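Local structure of uricase (Bacillus fastidiosus, 4R8X) at residues R196-F201 with S234-L239; I204-E209 with E226-I231; K242-L247 with G297-S302; I251-L256 with S317-L322. The protein is a urate oxidase that converts urate to 5-hydroxyisourate with molecular oxygen, the first step on the way to (S)-allantoin. All coordinates share one frame; numbering follows the deposited sequence.

Contact 1: R196-F201 with S234-L239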
# COMPACT_ATOMS: atom_id res chain seq x y z
N ARG D 196 -23.16 14.91 -7.68
CA ARG D 196 -21.75 15.01 -7.31
C ARG D 196 -20.90 15.01 -8.57
O ARG D 196 -21.33 14.50 -9.60
CB ARG D 196 -21.35 13.84 -6.41
CG ARG D 196 -22.09 13.76 -5.09
CD ARG D 196 -23.16 12.69 -5.13
NE ARG D 196 -22.58 11.35 -5.19
CZ ARG D 196 -23.24 10.28 -5.61
NH1 ARG D 196 -24.50 10.39 -6.01
NH2 ARG D 196 -22.64 9.10 -5.63
N PRO D 197 -19.69 15.57 -8.49
CA PRO D 197 -18.80 15.55 -9.66
C PRO D 197 -18.42 14.11 -10.01
O PRO D 197 -17.96 13.37 -9.14
CB PRO D 197 -17.57 16.33 -9.19
CG PRO D 197 -18.02 17.11 -7.98
CD PRO D 197 -19.12 16.30 -7.35
N LEU D 198 -18.61 13.70 -11.25
CA LEU D 198 -18.21 12.36 -11.67
C LEU D 198 -16.69 12.17 -11.59
O LEU D 198 -15.92 12.93 -12.19
CB LEU D 198 -18.70 12.07 -13.09
CG LEU D 198 -18.46 10.65 -13.59
CD1 LEU D 198 -19.17 9.63 -12.69
CD2 LEU D 198 -18.92 10.50 -15.03
N TYR D 199 -16.28 11.15 -10.86
CA TYR D 199 -14.87 10.88 -10.61
C TYR D 199 -14.62 9.45 -11.06
O TYR D 199 -15.21 8.51 -10.54
CB TYR D 199 -14.57 11.08 -9.12
CG TYR D 199 -13.11 10.92 -8.70
CD1 TYR D 199 -12.07 11.06 -9.61
CD2 TYR D 199 -12.79 10.62 -7.39
CE1 TYR D 199 -10.76 10.90 -9.22
CE2 TYR D 199 -11.48 10.45 -7.00
CZ TYR D 199 -10.47 10.60 -7.92
OH TYR D 199 -9.18 10.42 -7.52
N ILE D 200 -13.75 9.30 -12.06
CA ILE D 200 -13.52 8.01 -12.72
C ILE D 200 -12.06 7.59 -12.75
O ILE D 200 -11.15 8.43 -12.83
CB ILE D 200 -14.07 8.00 -14.17
CG1 ILE D 200 -13.30 8.99 -15.05
CG2 ILE D 200 -15.55 8.35 -14.19
CD1 ILE D 200 -13.73 9.00 -16.52
N PHE D 201 -11.83 6.29 -12.65
CA PHE D 201 -10.53 5.68 -12.91
C PHE D 201 -10.70 4.93 -14.22
O PHE D 201 -11.71 4.26 -14.41
CB PHE D 201 -10.15 4.66 -11.83
CG PHE D 201 -9.87 5.26 -10.47
CD1 PHE D 201 -10.05 6.61 -10.20
CD2 PHE D 201 -9.40 4.44 -9.46
CE1 PHE D 201 -9.79 7.13 -8.94
CE2 PHE D 201 -9.13 4.95 -8.20
CZ PHE D 201 -9.32 6.30 -7.94
N SER D 234 -10.12 14.70 -23.22
CA SER D 234 -10.81 15.65 -24.09
C SER D 234 -12.28 15.29 -24.25
O SER D 234 -13.16 16.15 -24.19
CB SER D 234 -10.13 15.74 -25.46
OG SER D 234 -8.81 16.24 -25.32
N VAL D 235 -12.55 14.00 -24.44
CA VAL D 235 -13.92 13.54 -24.57
C VAL D 235 -14.68 13.71 -23.24
O VAL D 235 -15.81 14.18 -23.23
CB VAL D 235 -13.98 12.08 -25.05
CG1 VAL D 235 -15.42 11.54 -25.02
CG2 VAL D 235 -13.39 11.98 -26.47
N PHE D 236 -14.03 13.38 -22.13
CA PHE D 236 -14.62 13.58 -20.80
C PHE D 236 -15.01 15.06 -20.61
O PHE D 236 -16.10 15.38 -20.13
CB PHE D 236 -13.63 13.13 -19.72
CG PHE D 236 -14.23 12.94 -18.34
CD1 PHE D 236 -15.58 12.67 -18.17
CD2 PHE D 236 -13.42 13.03 -17.21
CE1 PHE D 236 -16.11 12.50 -16.88
CE2 PHE D 236 -13.94 12.85 -15.93
CZ PHE D 236 -15.29 12.59 -15.77
N HIS D 237 -14.12 15.96 -21.04
CA HIS D 237 -14.35 17.40 -20.94
C HIS D 237 -15.55 17.88 -21.75
O HIS D 237 -16.37 18.64 -21.27
CB HIS D 237 -13.07 18.15 -21.35
CG HIS D 237 -13.25 19.62 -21.55
ND1 HIS D 237 -12.95 20.55 -20.57
CD2 HIS D 237 -13.63 20.34 -22.63
CE1 HIS D 237 -13.16 21.77 -21.04
NE2 HIS D 237 -13.57 21.66 -22.29
N THR D 238 -15.65 17.40 -22.99
CA THR D 238 -16.62 17.93 -23.94
C THR D 238 -18.00 17.25 -23.90
O THR D 238 -19.03 17.92 -23.96
CB THR D 238 -16.05 17.85 -25.38
OG1 THR D 238 -14.91 18.71 -25.48
CG2 THR D 238 -17.09 18.25 -26.41
N LEU D 239 -18.00 15.93 -23.76
CA LEU D 239 -19.23 15.15 -23.82
C LEU D 239 -20.11 15.36 -22.59
O LEU D 239 -19.61 15.40 -21.47
CB LEU D 239 -18.90 13.66 -23.96
CG LEU D 239 -20.05 12.66 -24.06
CD1 LEU D 239 -20.74 12.74 -25.42
CD2 LEU D 239 -19.54 11.25 -23.79
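The carbonyl oxygen of Phe236 accepts a hydrogen bond from Lys173 NZ, which also bonds the carbonyl oxygen of His237 at the end of helix 225-238. A positive charge at this helix end probably suits the helix dipole. Inside the last turn, Leu239 N bonds Val235 O at 2.9 Å.

The contact itself is apolar and centres on the ring of Phe236. No hydrogen bond crosses it. Phe236 has CG anti to the backbone N (chi1 -165°), which carries the ring out from the helix to the strand. Ile200 approaches one face. Its CD1 stands 3.9 Å from the centroid of the Phe236 ring and only 12° off the ring normal, a CH-pi contact. Ile200 CG1 lies between the backbone N and the carbonyl carbon (chi1 65°), which sends CD1 out over the ring. CG1 itself is 4.0 Å from Phe236 CE2. Leu198 meets the rim instead. Its carbonyl oxygen lies in the ring plane at the edge, 3.7 Å from Phe236 CZ. Leu198 CD2 adds a methyl contact with Phe236 CE1 at 3.9 Å. The ring is thus held over a face by one strand residue and at its edge by another. Leu247 of helix 244-258 and Val135 of a second subunit also pack on Phe236.

Leu198 also touches Phe179, which with Arg196 and Asn271 is predicted to bind urate. Helix packed on antiparallel sheet is the layering of the tunnelling fold, seen here close to the probable urate pocket.

Contact 2: I204-E209 with E226-I231; sequences IGWAYE and EQVRDI
Val228 lies over one face of the Trp206 indole. Its CG2 is 3.9 Å from the centroid of the six-membered ring and 11° off the normal, a CH-pi contact. The other methyl, Val228 CG1, touches Trp206 CZ3 at 3.7 Å. It also reaches Ile204 CG2 at 3.9 Å, so this branch bridges two strand residues that lie two apart. The CG of Trp206 sits between its backbone N and carbonyl carbon (chi1 48°). This torsion turns the indole so that its benzo ring, not its pyrrole ring, meets the valine. No hydrogen bond crosses the contact.

The outer side of the helix is polar. Arg229 NE forms a salt bridge with Asp230 OD1 at 2.9 Å, meeting the oxygen from above the carboxylate plane. Arg229 NH1 has a second acid partner in Glu142, and Asp230 OD2 bonds Ser31.

All three touching residues are buried. Strand 198-208 runs between two antiparallel neighbours: Ile204 and Trp206 pair with strand 156-173, and Gly205 with strand 262-271. Helix 225-238 packs on one face of this sheet. Beside it runs helix 244-258, whose Ile255 packs on Val228.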
# COMPACT_ATOMS: atom_id res chain seq x y z
N ILE D 204 -7.16 1.89 -20.16
CA ILE D 204 -7.56 1.78 -21.56
C ILE D 204 -6.53 0.96 -22.30
O ILE D 204 -5.33 1.15 -22.11
CB ILE D 204 -7.67 3.15 -22.21
CG1 ILE D 204 -8.53 4.09 -21.35
CG2 ILE D 204 -8.26 3.02 -23.61
CD1 ILE D 204 -8.57 5.52 -21.85
N GLY D 205 -6.99 0.03 -23.13
CA GLY D 205 -6.10 -0.76 -23.96
C GLY D 205 -6.55 -0.75 -25.40
O GLY D 205 -7.69 -0.40 -25.69
N TRP D 206 -5.65 -1.13 -26.31
CA TRP D 206 -5.99 -1.19 -27.73
C TRP D 206 -5.22 -2.30 -28.42
O TRP D 206 -4.22 -2.80 -27.89
CB TRP D 206 -5.74 0.17 -28.42
CG TRP D 206 -4.40 0.76 -28.12
CD1 TRP D 206 -3.26 0.66 -28.86
CD2 TRP D 206 -4.06 1.55 -26.97
NE1 TRP D 206 -2.23 1.34 -28.25
CE2 TRP D 206 -2.70 1.89 -27.08
CE3 TRP D 206 -4.78 2.00 -25.86
CZ2 TRP D 206 -2.04 2.66 -26.12
CZ3 TRP D 206 -4.12 2.75 -24.90
CH2 TRP D 206 -2.77 3.08 -25.04
N ALA D 207 -5.71 -2.70 -29.60
CA ALA D 207 -5.06 -3.72 -30.42
C ALA D 207 -4.88 -3.18 -31.82
O ALA D 207 -5.73 -2.45 -32.31
CB ALA D 207 -5.88 -5.00 -30.47
N TYR D 208 -3.78 -3.55 -32.45
CA TYR D 208 -3.46 -3.14 -33.82
C TYR D 208 -3.91 -4.18 -34.84
O TYR D 208 -3.76 -5.38 -34.62
CB TYR D 208 -1.95 -2.99 -33.97
CG TYR D 208 -1.31 -1.80 -33.27
CD1 TYR D 208 -0.96 -1.85 -31.93
CD2 TYR D 208 -1.02 -0.64 -33.98
CE1 TYR D 208 -0.34 -0.76 -31.30
CE2 TYR D 208 -0.41 0.44 -33.38
CZ TYR D 208 -0.08 0.38 -32.04
OH TYR D 208 0.53 1.46 -31.43
N GLU D 209 -4.44 -3.70 -35.96
CA GLU D 209 -4.71 -4.58 -37.11
C GLU D 209 -3.40 -5.18 -37.62
O GLU D 209 -3.33 -6.37 -37.92
CB GLU D 209 -5.41 -3.81 -38.23
CG GLU D 209 -5.81 -4.66 -39.43
CD GLU D 209 -6.42 -3.84 -40.55
OE1 GLU D 209 -6.55 -2.61 -40.40
OE2 GLU D 209 -6.77 -4.44 -41.59
N GLU D 226 -0.00 8.22 -24.49
CA GLU D 226 -0.25 9.60 -24.09
C GLU D 226 -1.30 10.27 -24.97
O GLU D 226 -2.08 11.11 -24.49
CB GLU D 226 1.05 10.40 -24.12
CG GLU D 226 2.01 10.04 -23.00
CD GLU D 226 2.94 8.87 -23.32
OE1 GLU D 226 3.87 8.64 -22.52
OE2 GLU D 226 2.76 8.20 -24.35
N GLN D 227 -1.32 9.91 -26.24
CA GLN D 227 -2.34 10.44 -27.15
C GLN D 227 -3.72 9.92 -26.77
O GLN D 227 -4.70 10.66 -26.79
CB GLN D 227 -2.03 10.05 -28.59
CG GLN D 227 -0.76 10.65 -29.13
CD GLN D 227 -0.50 10.23 -30.56
OE1 GLN D 227 -0.15 9.08 -30.82
NE2 GLN D 227 -0.67 11.16 -31.48
N VAL D 228 -3.77 8.65 -26.41
CA VAL D 228 -5.01 8.01 -26.00
C VAL D 228 -5.52 8.64 -24.71
O VAL D 228 -6.71 8.93 -24.58
CB VAL D 228 -4.82 6.50 -25.86
CG1 VAL D 228 -6.04 5.85 -25.23
CG2 VAL D 228 -4.55 5.85 -27.23
N ARG D 229 -4.61 8.88 -23.76
CA ARG D 229 -4.94 9.57 -22.51
C ARG D 229 -5.54 10.95 -22.82
O ARG D 229 -6.54 11.35 -22.23
CB ARG D 229 -3.68 9.67 -21.65
CG ARG D 229 -3.86 10.30 -20.27
CD ARG D 229 -3.61 11.81 -20.29
NE ARG D 229 -2.41 12.16 -21.05
CZ ARG D 229 -1.17 12.05 -20.58
NH1 ARG D 229 -0.95 11.59 -19.36
NH2 ARG D 229 -0.14 12.40 -21.35
N ASP D 230 -4.91 11.68 -23.73
CA ASP D 230 -5.40 13.00 -24.12
C ASP D 230 -6.77 12.94 -24.80
O ASP D 230 -7.60 13.83 -24.59
CB ASP D 230 -4.40 13.73 -25.01
CG ASP D 230 -3.14 14.14 -24.26
OD1 ASP D 230 -3.15 14.14 -23.01
OD2 ASP D 230 -2.15 14.46 -24.94
N ILE D 231 -7.02 11.91 -25.61
CA ILE D 231 -8.35 11.74 -26.19
C ILE D 231 -9.38 11.51 -25.08
O ILE D 231 -10.43 12.14 -25.05
CB ILE D 231 -8.40 10.59 -27.21
CG1 ILE D 231 -7.58 10.96 -28.45
CG2 ILE D 231 -9.84 10.28 -27.61
CD1 ILE D 231 -7.41 9.79 -29.39

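Contact 3: K242-L247 with G297-S302; sequences KSIQHL and GFQGFS
The first turn of helix 244-258 carries Gln245, a predicted urate-binding residue, and here it meets Gln299 of strand 296-304. The two side chains cross at about a right angle, with their amide planes 41° apart. Gln245 CG touches Gln299 CG at 3.8 Å. The Gln245 chain is bent at chi2 (91°), which brings its OE1 to 3.7 Å from Gln299 NE2, but no hydrogen bond forms.

Ile244 flanks the same amide. Its CG2 lies 3.3 Å from Gln299 OE1, a close approach of methyl to oxygen. That oxygen accepts a hydrogen bond from Thr269 OG1 of the adjacent strand 262-271, which helps to fix the rotation of the amide.

The helix start is well defined. Ser243 is the N-cap, and its OG accepts from His246 N at 2.9 Å. Lys242 N bonds His246 ND1 at 3.0 Å. Strand 296-304 pairs antiparallel with a strand of a third subunit, and Phe58 of that subunit packs on Gln245.

Two buried amides therefore pack without bonding each other. Gln299 is tied to the sheet, which is consistent with leaving the Gln245 amide to serve a ligand.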
# COMPACT_ATOMS: atom_id res chain seq x y z
N LYS D 242 -23.98 10.36 -20.09
CA LYS D 242 -25.21 9.91 -19.44
C LYS D 242 -24.89 8.81 -18.42
O LYS D 242 -25.76 8.37 -17.67
CB LYS D 242 -26.18 9.36 -20.48
CG LYS D 242 -26.60 10.37 -21.54
CD LYS D 242 -27.26 9.66 -22.72
CE LYS D 242 -27.57 10.63 -23.86
NZ LYS D 242 -27.86 9.90 -25.12
N SER D 243 -23.64 8.37 -18.44
CA SER D 243 -23.14 7.34 -17.53
C SER D 243 -21.69 7.12 -17.88
O SER D 243 -21.21 7.61 -18.90
CB SER D 243 -23.89 6.03 -17.71
OG SER D 243 -23.80 5.59 -19.05
N ILE D 244 -20.99 6.38 -17.04
CA ILE D 244 -19.63 5.97 -17.38
C ILE D 244 -19.68 5.05 -18.59
O ILE D 244 -18.83 5.12 -19.47
CB ILE D 244 -18.94 5.28 -16.20
CG1 ILE D 244 -18.77 6.25 -15.04
CG2 ILE D 244 -17.58 4.74 -16.62
CD1 ILE D 244 -18.18 5.61 -13.83
N GLN D 245 -20.69 4.18 -18.63
CA GLN D 245 -20.90 3.28 -19.76
C GLN D 245 -20.94 4.06 -21.07
O GLN D 245 -20.23 3.76 -22.01
CB GLN D 245 -22.20 2.49 -19.61
CG GLN D 245 -22.17 1.40 -18.56
CD GLN D 245 -22.62 1.87 -17.19
OE1 GLN D 245 -22.38 3.02 -16.79
NE2 GLN D 245 -23.27 0.98 -16.45
N HIS D 246 -21.79 5.08 -21.09
CA HIS D 246 -21.95 5.95 -22.24
C HIS D 246 -20.64 6.69 -22.57
O HIS D 246 -20.22 6.76 -23.72
CB HIS D 246 -23.10 6.93 -21.96
CG HIS D 246 -23.31 7.95 -23.03
ND1 HIS D 246 -23.14 9.30 -22.81
CD2 HIS D 246 -23.71 7.83 -24.32
CE1 HIS D 246 -23.42 9.96 -23.92
NE2 HIS D 246 -23.76 9.09 -24.85
N LEU D 247 -19.99 7.22 -21.54
CA LEU D 247 -18.72 7.92 -21.73
C LEU D 247 -17.65 7.08 -22.42
O LEU D 247 -17.03 7.53 -23.39
CB LEU D 247 -18.21 8.43 -20.39
CG LEU D 247 -16.80 9.02 -20.38
CD1 LEU D 247 -16.74 10.28 -21.25
CD2 LEU D 247 -16.38 9.32 -18.96
N GLY D 297 -18.37 1.22 -8.32
CA GLY D 297 -18.88 0.72 -9.58
C GLY D 297 -17.72 0.44 -10.52
O GLY D 297 -16.68 1.11 -10.44
N PHE D 298 -17.88 -0.55 -11.39
CA PHE D 298 -16.89 -0.79 -12.43
C PHE D 298 -17.56 -1.27 -13.71
O PHE D 298 -18.68 -1.79 -13.69
CB PHE D 298 -15.79 -1.76 -11.97
CG PHE D 298 -16.26 -3.18 -11.78
CD1 PHE D 298 -16.21 -4.09 -12.82
CD2 PHE D 298 -16.74 -3.61 -10.55
CE1 PHE D 298 -16.62 -5.40 -12.64
CE2 PHE D 298 -17.16 -4.92 -10.36
CZ PHE D 298 -17.10 -5.82 -11.40
N GLN D 299 -16.86 -1.07 -14.82
CA GLN D 299 -17.32 -1.49 -16.14
C GLN D 299 -16.15 -2.10 -16.89
O GLN D 299 -15.00 -1.67 -16.73
CB GLN D 299 -17.85 -0.30 -16.93
CG GLN D 299 -19.17 0.28 -16.43
CD GLN D 299 -18.99 1.24 -15.27
OE1 GLN D 299 -17.94 1.85 -15.11
NE2 GLN D 299 -20.03 1.37 -14.44
N GLY D 300 -16.44 -3.11 -17.72
CA GLY D 300 -15.50 -3.66 -18.67
C GLY D 300 -16.17 -3.64 -20.03
O GLY D 300 -17.31 -4.07 -20.16
N PHE D 301 -15.49 -3.12 -21.04
CA PHE D 301 -16.14 -2.93 -22.34
C PHE D 301 -15.12 -2.79 -23.46
O PHE D 301 -14.06 -2.20 -23.27
CB PHE D 301 -17.02 -1.68 -22.28
CG PHE D 301 -18.00 -1.56 -23.41
CD1 PHE D 301 -19.09 -2.41 -23.49
CD2 PHE D 301 -17.84 -0.59 -24.39
CE1 PHE D 301 -20.00 -2.30 -24.53
CE2 PHE D 301 -18.75 -0.48 -25.42
CZ PHE D 301 -19.84 -1.33 -25.49
N SER D 302 -15.44 -3.33 -24.62
CA SER D 302 -14.62 -3.11 -25.81
C SER D 302 -15.44 -2.48 -26.94
O SER D 302 -16.61 -2.80 -27.14
CB SER D 302 -13.95 -4.40 -26.28
OG SER D 302 -14.90 -5.38 -26.66

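Contact 4: I251-L256 with S317-L322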
# COMPACT_ATOMS: atom_id res chain seq x y z
N ILE D 251 -15.45 7.59 -25.81
CA ILE D 251 -14.00 7.65 -25.80
C ILE D 251 -13.45 6.62 -26.79
O ILE D 251 -12.56 6.92 -27.59
CB ILE D 251 -13.43 7.41 -24.39
CG1 ILE D 251 -13.80 8.58 -23.46
CG2 ILE D 251 -11.92 7.24 -24.48
CD1 ILE D 251 -13.46 8.34 -21.98
N GLY D 252 -14.00 5.41 -26.74
CA GLY D 252 -13.57 4.36 -27.64
C GLY D 252 -13.78 4.69 -29.10
O GLY D 252 -12.88 4.48 -29.91
N LEU D 253 -14.96 5.21 -29.43
CA LEU D 253 -15.25 5.61 -30.81
C LEU D 253 -14.24 6.64 -31.30
O LEU D 253 -13.78 6.58 -32.45
CB LEU D 253 -16.66 6.21 -30.92
CG LEU D 253 -17.86 5.27 -30.70
CD1 LEU D 253 -19.15 6.09 -30.67
CD2 LEU D 253 -17.93 4.18 -31.76
N THR D 254 -13.92 7.61 -30.45
CA THR D 254 -13.02 8.69 -30.82
C THR D 254 -11.61 8.17 -31.08
O THR D 254 -10.96 8.58 -32.04
CB THR D 254 -12.99 9.81 -29.75
OG1 THR D 254 -14.34 10.23 -29.48
CG2 THR D 254 -12.21 11.00 -30.25
N ILE D 255 -11.14 7.26 -30.23
CA ILE D 255 -9.82 6.67 -30.42
C ILE D 255 -9.76 5.90 -31.75
O ILE D 255 -8.83 6.06 -32.53
CB ILE D 255 -9.43 5.74 -29.24
CG1 ILE D 255 -9.30 6.52 -27.92
CG2 ILE D 255 -8.14 5.01 -29.55
CD1 ILE D 255 -9.36 5.64 -26.68
N LEU D 256 -10.78 5.07 -31.99
CA LEU D 256 -10.88 4.34 -33.25
C LEU D 256 -10.93 5.26 -34.48
O LEU D 256 -10.37 4.95 -35.54
CB LEU D 256 -12.09 3.42 -33.20
CG LEU D 256 -11.98 2.29 -32.17
CD1 LEU D 256 -13.30 1.56 -31.95
CD2 LEU D 256 -10.88 1.30 -32.56
N SER D 317 -27.27 9.02 -34.67
CA SER D 317 -26.04 8.99 -33.87
C SER D 317 -25.78 10.32 -33.16
O SER D 317 -26.01 11.39 -33.71
CB SER D 317 -24.83 8.61 -34.73
OG SER D 317 -23.63 8.61 -33.96
N GLU D 318 -25.28 10.22 -31.93
CA GLU D 318 -24.87 11.40 -31.17
C GLU D 318 -23.36 11.59 -31.23
O GLU D 318 -22.84 12.58 -30.71
CB GLU D 318 -25.34 11.29 -29.72
CG GLU D 318 -26.84 11.32 -29.55
CD GLU D 318 -27.27 11.22 -28.10
OE1 GLU D 318 -26.46 10.73 -27.28
OE2 GLU D 318 -28.40 11.63 -27.77
N TYR D 319 -22.66 10.65 -31.86
CA TYR D 319 -21.21 10.74 -31.94
C TYR D 319 -20.72 11.95 -32.73
O TYR D 319 -21.12 12.17 -33.88
CB TYR D 319 -20.62 9.46 -32.54
CG TYR D 319 -19.13 9.57 -32.78
CD1 TYR D 319 -18.25 9.61 -31.70
CD2 TYR D 319 -18.61 9.69 -34.06
CE1 TYR D 319 -16.89 9.73 -31.90
CE2 TYR D 319 -17.25 9.81 -34.27
CZ TYR D 319 -16.40 9.83 -33.18
OH TYR D 319 -15.04 9.95 -33.36
N VAL D 320 -19.84 12.72 -32.10
CA VAL D 320 -19.18 13.85 -32.74
C VAL D 320 -17.70 13.87 -32.36
O VAL D 320 -17.33 13.48 -31.26
CB VAL D 320 -19.82 15.21 -32.36
CG1 VAL D 320 -21.26 15.29 -32.85
CG2 VAL D 320 -19.74 15.43 -30.86
N ALA D 321 -16.87 14.33 -33.29
CA ALA D 321 -15.45 14.47 -33.02
C ALA D 321 -14.97 15.82 -33.55
O ALA D 321 -15.58 16.40 -34.45
CB ALA D 321 -14.67 13.33 -33.67
N LEU D 322 -13.89 16.32 -32.98
CA LEU D 322 -13.30 17.57 -33.44
C LEU D 322 -12.90 17.46 -34.91
O LEU D 322 -12.49 16.39 -35.36
CB LEU D 322 -12.09 17.93 -32.59
CG LEU D 322 -12.39 18.29 -31.14
CD1 LEU D 322 -11.10 18.47 -30.34
CD2 LEU D 322 -13.24 19.55 -31.09
OXT LEU D 322 -12.97 18.43 -35.67
O HOH W 1 -15.11 12.86 -29.88
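The C-terminal tail of the chain folds back on helix 244-258, and Tyr319 is the residue that lies against Leu253 and Thr254. These C-terminal residues matter for the heat stability of the enzyme under physiological conditions.

Leu253 comes obliquely onto the CD1-CE1 side of the Tyr319 ring. Its CB is 3.7 Å from Tyr319 CE1, and its CD1 is 3.8 Å from Tyr319 CD1. Leucine and tyrosine run alongside one another, pointing opposite ways. Thr254 comes to the rim: its OG1 lies in the ring plane, 3.6 Å from Tyr319 CE1. Tyr319 has CG anti to the backbone N (chi1 174°), and with this torsion the ring reaches up to the helix backbone. There Tyr319 OH stands 3.5 Å from Thr254 CA and 3.7 Å from Leu253 O. The hydroxyl is hydrogen-bonded to Asp257 OD2, about one turn further along the helix.

A water joins the two segments. It donates to Thr254 OG1 at 2.8 Å and to Val320 O at 2.7 Å. Thr254 OG1 also bonds His250 O, so this hydroxyl has two partners. Just before the tyrosine, Tyr319 N bonds Ser317 OG at 3.1 Å in an ST turn. No direct hydrogen bond runs between the two segments, so the water is their polar link.

Helix 305-312 adds Leu308 beside Tyr319, helix 225-238 packs on Thr254 through Ile231 and Val235, and Ile255 of helix 244-258 reaches strand 262-271.

In the fold
Contacts 1 and 2 join the same strand 198-208 to the same helix 225-238, about 17 Å apart between centres. Both are apolar, with a methyl over an aromatic face. Contacts 3 and 4 share helix 244-258 instead. Contact 3 is buried near the predicted urate site and brings amides together; contact 4 adds a water and a partly exposed tyrosine where the tail lies outside the helix. Contact 2 lies nearest the centre of the chain, about 7 Å from centre to centre, and the others about 17 to 19 Å out. Helix 244-258 packs against helix 225-238 beside contacts 1, 2 and 4. A salt bridge from Lys242 to Glu318 links contacts 3 and 4.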